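Local structure of uroporphyrinogen III synthase (Thermus thermophilus, 1WD7) at residues V44-Y49 with P159-R164; L62-T67 with A134-Y139. The protein probably catalyses the ring closure of hydroxymethylbilane to uroporphyrinogen III in tetrapyrrole synthesis. All coordinates share one frame; numbering follows the deposited sequence.

Interaction 1 of 2, residues V44-Y49 with P159-R164; sequences VPVPEY and PLMPYR
V44 O takes the short bond of the pair of strands: R164 N donates to it at 2.6 Å, and the CA-H of Y163 leans on the same oxygen. The return bond, V44 N to R164 O, is longer at 3.3 Å. V44 with R164 is thus an antiparallel hydrogen-bonded pair, and P45 with Y163 the non-hydrogen-bonded pair beside it. One residue further on, V46 N reaches P162 O at 3.0 Å and carries the pairing past the strand ends. This small two-stranded ribbon lies where the two chain crossings run between the two parallel-sheet domains of the HemD fold, a bilobal architecture joined by a two-stranded linker. On the Y163 side, K43 makes a cation-pi contact with the tyrosine ring. V46 then opens a type I turn, closed by Y49 N to V46 O, that leads into helix 49-57. The methyl CG2 of V46, opposite its carbonyl carbon and beside the backbone N, lies against M161 O at 3.1 Å; that oxygen is buried without a polar partner. In Y49 a chi1 of -168° places CG beside the carbonyl carbon and lays the ring along P162, whose side chain points the same way. One ring face covers the proline: P162 CB sits 3.9 Å from the ring centroid, 11° off the normal, a CH-pi contact, and P162 CD lies 3.8 Å from Y49 CE1. Past the ring, Y49 OH meets a water at 2.8 Å, and this water donates to L160 O. With an alanine in place of Y49, P162 would probably lose the aromatic face it packs on and the water its hydroxyl partner. L74 of helix 68-80 touches both Y49 and L160.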
ATOM      1  N   VAL A  44       9.134   6.436  -9.658  1.00 51.17           N
ATOM      2  CA  VAL A  44       9.898   6.309 -10.901  1.00 51.81           C
ATOM      3  C   VAL A  44       9.227   5.346 -11.886  1.00 51.80           C
ATOM      4  O   VAL A  44       8.794   4.255 -11.501  1.00 51.80           O
ATOM      5  CB  VAL A  44      11.328   5.807 -10.633  1.00 53.82           C
ATOM      6  CG1 VAL A  44      12.140   5.857 -11.913  1.00 54.34           C
ATOM      7  CG2 VAL A  44      11.978   6.650  -9.550  1.00 49.69           C
ATOM      8  N   PRO A  45       9.147   5.737 -13.170  1.00 52.38           N
ATOM      9  CA  PRO A  45       8.542   4.975 -14.264  1.00 50.48           C
ATOM     10  C   PRO A  45       9.159   3.603 -14.490  1.00 48.89           C
ATOM     11  O   PRO A  45      10.363   3.404 -14.307  1.00 49.04           O
ATOM     12  CB  PRO A  45       8.708   5.918 -15.468  1.00 53.06           C
ATOM     13  CG  PRO A  45       8.834   7.161 -14.915  1.00 52.67           C
ATOM     14  CD  PRO A  45       9.583   7.050 -13.665  1.00 52.07           C
ATOM     15  N   VAL A  46       8.321   2.631 -14.829  1.00 46.34           N
ATOM     16  CA  VAL A  46       8.841   1.309 -15.116  1.00 44.15           C
ATOM     17  C   VAL A  46       8.879   1.114 -16.633  1.00 45.97           C
ATOM     18  O   VAL A  46       7.836   0.986 -17.265  1.00 47.46           O
ATOM     19  CB  VAL A  46       7.999   0.181 -14.525  1.00 46.00           C
ATOM     20  CG1 VAL A  46       8.658  -1.167 -14.874  1.00 44.65           C
ATOM     21  CG2 VAL A  46       7.882   0.334 -13.015  1.00 43.13           C
ATOM     22  N   PRO A  47      10.096   1.058 -17.226  1.00 46.44           N
ATOM     23  CA  PRO A  47      10.405   0.876 -18.654  1.00 45.36           C
ATOM     24  C   PRO A  47       9.478   0.002 -19.399  1.00 42.08           C
ATOM     25  O   PRO A  47       8.854   0.376 -20.376  1.00 42.73           O
ATOM     26  CB  PRO A  47      11.712   0.126 -18.636  1.00 45.21           C
ATOM     27  CG  PRO A  47      12.459   0.767 -17.499  1.00 45.16           C
ATOM     28  CD  PRO A  47      11.355   1.163 -16.454  1.00 49.05           C
ATOM     29  N   GLU A  48       9.560  -1.230 -18.925  1.00 39.57           N
ATOM     30  CA  GLU A  48       8.871  -2.367 -19.435  1.00 41.18           C
ATOM     31  C   GLU A  48       7.368  -2.358 -19.268  1.00 37.65           C
ATOM     32  O   GLU A  48       6.703  -3.263 -19.767  1.00 39.21           O
ATOM     33  CB  GLU A  48       9.481  -3.627 -18.818  1.00 44.13           C
ATOM     34  CG  GLU A  48      11.019  -3.696 -18.967  1.00 47.55           C
ATOM     35  CD  GLU A  48      11.780  -3.282 -17.705  1.00 52.50           C
ATOM     36  OE1 GLU A  48      13.023  -3.490 -17.660  1.00 56.97           O
ATOM     37  OE2 GLU A  48      11.149  -2.758 -16.762  1.00 47.84           O
ATOM     38  N   TYR A  49       6.824  -1.333 -18.620  1.00 34.81           N
ATOM     39  CA  TYR A  49       5.386  -1.315 -18.389  1.00 35.68           C
ATOM     40  C   TYR A  49       4.529  -1.464 -19.642  1.00 35.61           C
ATOM     41  O   TYR A  49       3.678  -2.353 -19.715  1.00 35.22           O
ATOM     42  CB  TYR A  49       4.945  -0.054 -17.639  1.00 36.60           C
ATOM     43  CG  TYR A  49       3.508  -0.155 -17.133  1.00 28.36           C
ATOM     44  CD1 TYR A  49       3.128  -1.184 -16.278  1.00 26.87           C
ATOM     45  CD2 TYR A  49       2.531   0.739 -17.561  1.00 31.35           C
ATOM     46  CE1 TYR A  49       1.818  -1.322 -15.872  1.00 26.91           C
ATOM     47  CE2 TYR A  49       1.202   0.604 -17.162  1.00 27.08           C
ATOM     48  CZ  TYR A  49       0.852  -0.435 -16.312  1.00 20.96           C
ATOM     49  OH  TYR A  49      -0.446  -0.588 -15.884  1.00 25.56           O
ATOM     50  N   PRO A 159       4.357  -9.349 -13.952  1.00 24.76           N
ATOM     51  CA  PRO A 159       4.172  -8.172 -13.103  1.00 19.42           C
ATOM     52  C   PRO A 159       3.659  -6.964 -13.914  1.00 24.50           C
ATOM     53  O   PRO A 159       4.091  -6.709 -15.050  1.00 22.79           O
ATOM     54  CB  PRO A 159       5.574  -7.965 -12.514  1.00 26.40           C
ATOM     55  CG  PRO A 159       6.468  -8.503 -13.534  1.00 29.50           C
ATOM     56  CD  PRO A 159       5.782  -9.759 -13.976  1.00 23.00           C
ATOM     57  N   LEU A 160       2.705  -6.256 -13.351  1.00 19.07           N
ATOM     58  CA  LEU A 160       2.132  -5.078 -14.006  1.00 20.75           C
ATOM     59  C   LEU A 160       2.260  -3.929 -13.020  1.00 24.07           C
ATOM     60  O   LEU A 160       1.399  -3.717 -12.154  1.00 23.36           O
ATOM     61  CB  LEU A 160       0.662  -5.310 -14.338  1.00 19.30           C
ATOM     62  CG  LEU A 160       0.373  -6.383 -15.406  1.00 19.27           C
ATOM     63  CD1 LEU A 160      -1.115  -6.757 -15.381  1.00 22.94           C
ATOM     64  CD2 LEU A 160       0.758  -5.823 -16.775  1.00 24.17           C
ATOM     65  N   MET A 161       3.339  -3.194 -13.154  1.00 27.11           N
ATOM     66  CA  MET A 161       3.613  -2.076 -12.285  1.00 31.70           C
ATOM     67  C   MET A 161       4.054  -0.836 -13.077  1.00 32.08           C
ATOM     68  O   MET A 161       5.127  -0.824 -13.658  1.00 32.88           O
ATOM     69  CB  MET A 161       4.705  -2.505 -11.302  1.00 32.25           C
ATOM     70  CG  MET A 161       4.891  -1.600 -10.150  1.00 28.19           C
ATOM     71  SD  MET A 161       5.789  -2.502  -8.955  1.00 35.27           S
ATOM     72  CE  MET A 161       7.472  -2.120  -9.424  1.00 30.38           C
ATOM     73  N   PRO A 162       3.214   0.214 -13.097  1.00 33.98           N
ATOM     74  CA  PRO A 162       3.490   1.461 -13.811  1.00 32.57           C
ATOM     75  C   PRO A 162       4.628   2.288 -13.209  1.00 35.71           C
ATOM     76  O   PRO A 162       5.423   2.895 -13.928  1.00 33.90           O
ATOM     77  CB  PRO A 162       2.157   2.185 -13.763  1.00 34.10           C
ATOM     78  CG  PRO A 162       1.577   1.738 -12.438  1.00 29.52           C
ATOM     79  CD  PRO A 162       1.880   0.260 -12.459  1.00 36.24           C
ATOM     80  N   TYR A 163       4.700   2.296 -11.886  1.00 31.91           N
ATOM     81  CA  TYR A 163       5.724   3.066 -11.185  1.00 36.29           C
ATOM     82  C   TYR A 163       6.416   2.181 -10.181  1.00 34.36           C
ATOM     83  O   TYR A 163       5.832   1.213  -9.682  1.00 34.92           O
ATOM     84  CB  TYR A 163       5.081   4.247 -10.448  1.00 36.14           C
ATOM     85  CG  TYR A 163       4.322   5.201 -11.339  1.00 40.84           C
ATOM     86  CD1 TYR A 163       5.000   6.106 -12.154  1.00 42.80           C
ATOM     87  CD2 TYR A 163       2.921   5.210 -11.355  1.00 42.58           C
ATOM     88  CE1 TYR A 163       4.303   7.002 -12.964  1.00 41.12           C
ATOM     89  CE2 TYR A 163       2.221   6.101 -12.159  1.00 47.75           C
ATOM     90  CZ  TYR A 163       2.925   6.994 -12.958  1.00 45.70           C
ATOM     91  OH  TYR A 163       2.232   7.904 -13.730  1.00 56.25           O
ATOM     92  N   ARG A 164       7.660   2.523  -9.862  1.00 37.91           N
ATOM     93  CA  ARG A 164       8.421   1.749  -8.894  1.00 36.62           C
ATOM     94  C   ARG A 164       8.869   2.635  -7.728  1.00 36.10           C
ATOM     95  O   ARG A 164       9.525   3.653  -7.935  1.00 33.61           O
ATOM     96  CB  ARG A 164       9.649   1.149  -9.580  1.00 41.71           C
ATOM     97  CG  ARG A 164      10.441   0.191  -8.733  1.00 39.72           C
ATOM     98  CD  ARG A 164      11.549  -0.490  -9.623  1.00 49.74           C
ATOM     99  NE  ARG A 164      12.234  -1.471  -8.773  1.00 56.41           N
ATOM    100  CZ  ARG A 164      11.535  -2.155  -7.875  1.00 50.30           C
ATOM    101  NH1 ARG A 164      11.983  -1.980  -6.628  1.00 49.59           N
ATOM    102  NH2 ARG A 164      10.734  -3.193  -8.114  1.00 48.55           N
TER
HETATM  103  O   HOH W   1      -0.851  -2.136 -13.527  1.00 20.91           O

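Interaction 2 of 2, residues L62-T67 with A134-Y139; sequences LFLATT and AALQLY
The Y139 ring turns an edge to T66, whose OG1 lies in the ring plane 3.4 Å from Y139 CD2, while the T67 side chain crosses that of Y139 at about a right angle, its CG2 4.0 Å from Y139 CB. At the far end of this ring, Y139 OH is hydrogen-bonded to E196. The F63 ring likewise uses its edge: CD1 meets the methyl CB of A135 at 3.9 Å, near the ring plane, and CZ approaches Q137 CB obliquely. L74 of helix 68-80 packs on F63 from outside the pair.

The backbones run in parallel register from L62 beside A134 to L64 beside L136. A135 N gives its hydrogen to L62 O, L64 N to A135 O at 2.8 Å and 172°, and Q137 N to L64 O. On the sheet face opposite F63 and A135, L136 CD1 packs on L64 CB at 3.7 Å, and L62 CD2 on A134 CB; L146 and L150 of helix 144-152 cover these leucines. Beyond the last backbone bond a side chain takes over: a chi1 of 52° puts T66 OG1 where it donates to Q137 O at 2.7 Å, with T66 CG2 also 3.4 Å from that oxygen. T67 occupies the N-cap of helix 68-80, its OG1 accepting from G70 N.

Strand 62-65 is central in its sheet, between 93-96 and 132-137, and 132-137 in turn lies between it and 155-160; the turn after 62-65 leads directly into helix 68-80, as in an open parallel alpha/beta sheet.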
ATOM      1  N   LEU A  62      -4.800 -16.156 -15.320  1.00 20.75           N
ATOM      2  CA  LEU A  62      -5.153 -15.626 -13.998  1.00 18.95           C
ATOM      3  C   LEU A  62      -4.757 -14.162 -13.890  1.00 19.89           C
ATOM      4  O   LEU A  62      -3.671 -13.766 -14.354  1.00 19.10           O
ATOM      5  CB  LEU A  62      -4.413 -16.440 -12.933  1.00 25.93           C
ATOM      6  CG  LEU A  62      -4.488 -16.026 -11.463  1.00 27.78           C
ATOM      7  CD1 LEU A  62      -5.924 -16.113 -10.938  1.00 30.11           C
ATOM      8  CD2 LEU A  62      -3.579 -16.957 -10.661  1.00 32.31           C
ATOM      9  N   PHE A  63      -5.653 -13.360 -13.321  1.00 17.72           N
ATOM     10  CA  PHE A  63      -5.369 -11.942 -13.107  1.00 18.56           C
ATOM     11  C   PHE A  63      -5.606 -11.620 -11.619  1.00 16.65           C
ATOM     12  O   PHE A  63      -6.714 -11.843 -11.091  1.00 19.54           O
ATOM     13  CB  PHE A  63      -6.315 -11.065 -13.948  1.00 16.57           C
ATOM     14  CG  PHE A  63      -6.146  -9.570 -13.679  1.00 18.12           C
ATOM     15  CD1 PHE A  63      -5.033  -8.902 -14.137  1.00 22.05           C
ATOM     16  CD2 PHE A  63      -7.076  -8.892 -12.904  1.00 19.28           C
ATOM     17  CE1 PHE A  63      -4.820  -7.558 -13.828  1.00 21.88           C
ATOM     18  CE2 PHE A  63      -6.885  -7.537 -12.586  1.00 18.39           C
ATOM     19  CZ  PHE A  63      -5.751  -6.878 -13.048  1.00 18.59           C
ATOM     20  N   LEU A  64      -4.572 -11.086 -10.985  1.00 15.22           N
ATOM     21  CA  LEU A  64      -4.628 -10.677  -9.594  1.00 14.02           C
ATOM     22  C   LEU A  64      -4.502  -9.190  -9.443  1.00 12.97           C
ATOM     23  O   LEU A  64      -3.566  -8.568  -9.972  1.00 15.30           O
ATOM     24  CB  LEU A  64      -3.500 -11.356  -8.770  1.00 16.68           C
ATOM     25  CG  LEU A  64      -3.770 -12.727  -8.146  1.00 29.07           C
ATOM     26  CD1 LEU A  64      -3.717 -13.784  -9.190  1.00 31.89           C
ATOM     27  CD2 LEU A  64      -2.737 -12.994  -7.053  1.00 25.86           C
ATOM     28  N   ALA A  65      -5.497  -8.598  -8.802  1.00 12.66           N
ATOM     29  CA  ALA A  65      -5.479  -7.128  -8.569  1.00 15.51           C
ATOM     30  C   ALA A  65      -5.227  -6.839  -7.100  1.00 15.14           C
ATOM     31  O   ALA A  65      -5.874  -7.442  -6.237  1.00 14.53           O
ATOM     32  CB  ALA A  65      -6.819  -6.521  -8.991  1.00 15.23           C
ATOM     33  N   THR A  66      -4.332  -5.891  -6.824  1.00 12.95           N
ATOM     34  CA  THR A  66      -4.042  -5.527  -5.426  1.00 12.84           C
ATOM     35  C   THR A  66      -4.760  -4.256  -4.991  1.00 13.30           C
ATOM     36  O   THR A  66      -5.165  -4.120  -3.833  1.00 15.73           O
ATOM     37  CB  THR A  66      -2.532  -5.325  -5.142  1.00 15.74           C
ATOM     38  OG1 THR A  66      -1.971  -4.387  -6.115  1.00 14.84           O
ATOM     39  CG2 THR A  66      -1.810  -6.664  -5.241  1.00 13.46           C
ATOM     40  N   THR A  67      -4.973  -3.337  -5.933  1.00 14.39           N
ATOM     41  CA  THR A  67      -5.627  -2.070  -5.554  1.00 13.85           C
ATOM     42  C   THR A  67      -6.701  -1.611  -6.526  1.00 16.17           C
ATOM     43  O   THR A  67      -6.693  -1.981  -7.709  1.00 16.97           O
ATOM     44  CB  THR A  67      -4.585  -0.892  -5.442  1.00 13.09           C
ATOM     45  OG1 THR A  67      -4.006  -0.684  -6.727  1.00 16.39           O
ATOM     46  CG2 THR A  67      -3.478  -1.214  -4.444  1.00 15.26           C
ATOM     47  N   ALA A 134       0.054 -15.681 -15.232  1.00 23.72           N
ATOM     48  CA  ALA A 134      -0.682 -15.012 -14.171  1.00 23.95           C
ATOM     49  C   ALA A 134      -0.225 -13.553 -14.126  1.00 22.10           C
ATOM     50  O   ALA A 134       0.918 -13.280 -13.840  1.00 23.42           O
ATOM     51  CB  ALA A 134      -0.391 -15.689 -12.813  1.00 26.90           C
ATOM     52  N   ALA A 135      -1.144 -12.635 -14.418  1.00 18.11           N
ATOM     53  CA  ALA A 135      -0.842 -11.223 -14.412  1.00 19.24           C
ATOM     54  C   ALA A 135      -1.120 -10.680 -13.024  1.00 18.81           C
ATOM     55  O   ALA A 135      -2.169 -10.969 -12.468  1.00 18.59           O
ATOM     56  CB  ALA A 135      -1.719 -10.494 -15.442  1.00 22.47           C
ATOM     57  N   LEU A 136      -0.199  -9.886 -12.501  1.00 15.24           N
ATOM     58  CA  LEU A 136      -0.318  -9.363 -11.153  1.00 15.52           C
ATOM     59  C   LEU A 136      -0.169  -7.848 -11.126  1.00 17.71           C
ATOM     60  O   LEU A 136       0.893  -7.346 -11.376  1.00 16.61           O
ATOM     61  CB  LEU A 136       0.732 -10.022 -10.243  1.00 15.24           C
ATOM     62  CG  LEU A 136       0.890  -9.458  -8.813  1.00 19.47           C
ATOM     63  CD1 LEU A 136      -0.362  -9.653  -8.007  1.00 16.25           C
ATOM     64  CD2 LEU A 136       2.071 -10.140  -8.109  1.00 19.46           C
ATOM     65  N   GLN A 137      -1.273  -7.134 -10.849  1.00 14.82           N
ATOM     66  CA  GLN A 137      -1.224  -5.684 -10.787  1.00 14.43           C
ATOM     67  C   GLN A 137      -0.616  -5.269  -9.454  1.00 17.04           C
ATOM     68  O   GLN A 137      -1.180  -5.593  -8.403  1.00 14.54           O
ATOM     69  CB  GLN A 137      -2.634  -5.117 -10.948  1.00 12.00           C
ATOM     70  CG  GLN A 137      -2.695  -3.609 -10.744  1.00 13.48           C
ATOM     71  CD  GLN A 137      -3.006  -3.254  -9.303  1.00 14.84           C
ATOM     72  OE1 GLN A 137      -2.288  -2.443  -8.657  1.00 21.28           O
ATOM     73  NE2 GLN A 137      -4.063  -3.857  -8.767  1.00 11.68           N
ATOM     74  N   LEU A 138       0.498  -4.527  -9.529  1.00 15.44           N
ATOM     75  CA  LEU A 138       1.211  -4.084  -8.335  1.00 16.78           C
ATOM     76  C   LEU A 138       1.042  -2.611  -8.055  1.00 20.31           C
ATOM     77  O   LEU A 138       0.423  -1.890  -8.843  1.00 17.62           O
ATOM     78  CB  LEU A 138       2.700  -4.443  -8.495  1.00 18.96           C
ATOM     79  CG  LEU A 138       2.915  -5.966  -8.542  1.00 19.46           C
ATOM     80  CD1 LEU A 138       4.413  -6.270  -8.717  1.00 21.16           C
ATOM     81  CD2 LEU A 138       2.407  -6.578  -7.251  1.00 22.61           C
ATOM     82  N   TYR A 139       1.560  -2.195  -6.896  1.00 16.47           N
ATOM     83  CA  TYR A 139       1.409  -0.791  -6.476  1.00 18.40           C
ATOM     84  C   TYR A 139       2.710  -0.088  -6.107  1.00 21.21           C
ATOM     85  O   TYR A 139       2.723   0.872  -5.329  1.00 17.17           O
ATOM     86  CB  TYR A 139       0.418  -0.713  -5.321  1.00 15.82           C
ATOM     87  CG  TYR A 139       0.772  -1.580  -4.138  1.00 15.82           C
ATOM     88  CD1 TYR A 139       1.619  -1.122  -3.135  1.00 15.50           C
ATOM     89  CD2 TYR A 139       0.260  -2.878  -4.031  1.00 16.89           C
ATOM     90  CE1 TYR A 139       1.947  -1.928  -2.052  1.00 16.25           C
ATOM     91  CE2 TYR A 139       0.578  -3.693  -2.967  1.00 19.58           C
ATOM     92  CZ  TYR A 139       1.427  -3.211  -1.972  1.00 15.71           C
ATOM     93  OH  TYR A 139       1.768  -4.041  -0.902  1.00 22.03           O
TER

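Interaction 2 is a buried strand pairing inside a parallel sheet, whereas interaction 1 lies nearer the surface, where the short ribbon 44-45 with 163-164 leaves that domain. They meet through strand 155-160, the edge strand next to 132-137: L160 N and O probably bond to L136 O and L138 N, and L160 CD1 packs on A135 CB. M161 SD rests on L138 CB just beyond. Along the chain, interaction 2 is nested within the loop that interaction 1 closes. The inner contact has an apolar strand interior, with T66, T67 and Y139 at its loop end; the outer one relies on a proline-on-tyrosine CH-pi contact and a water bridge.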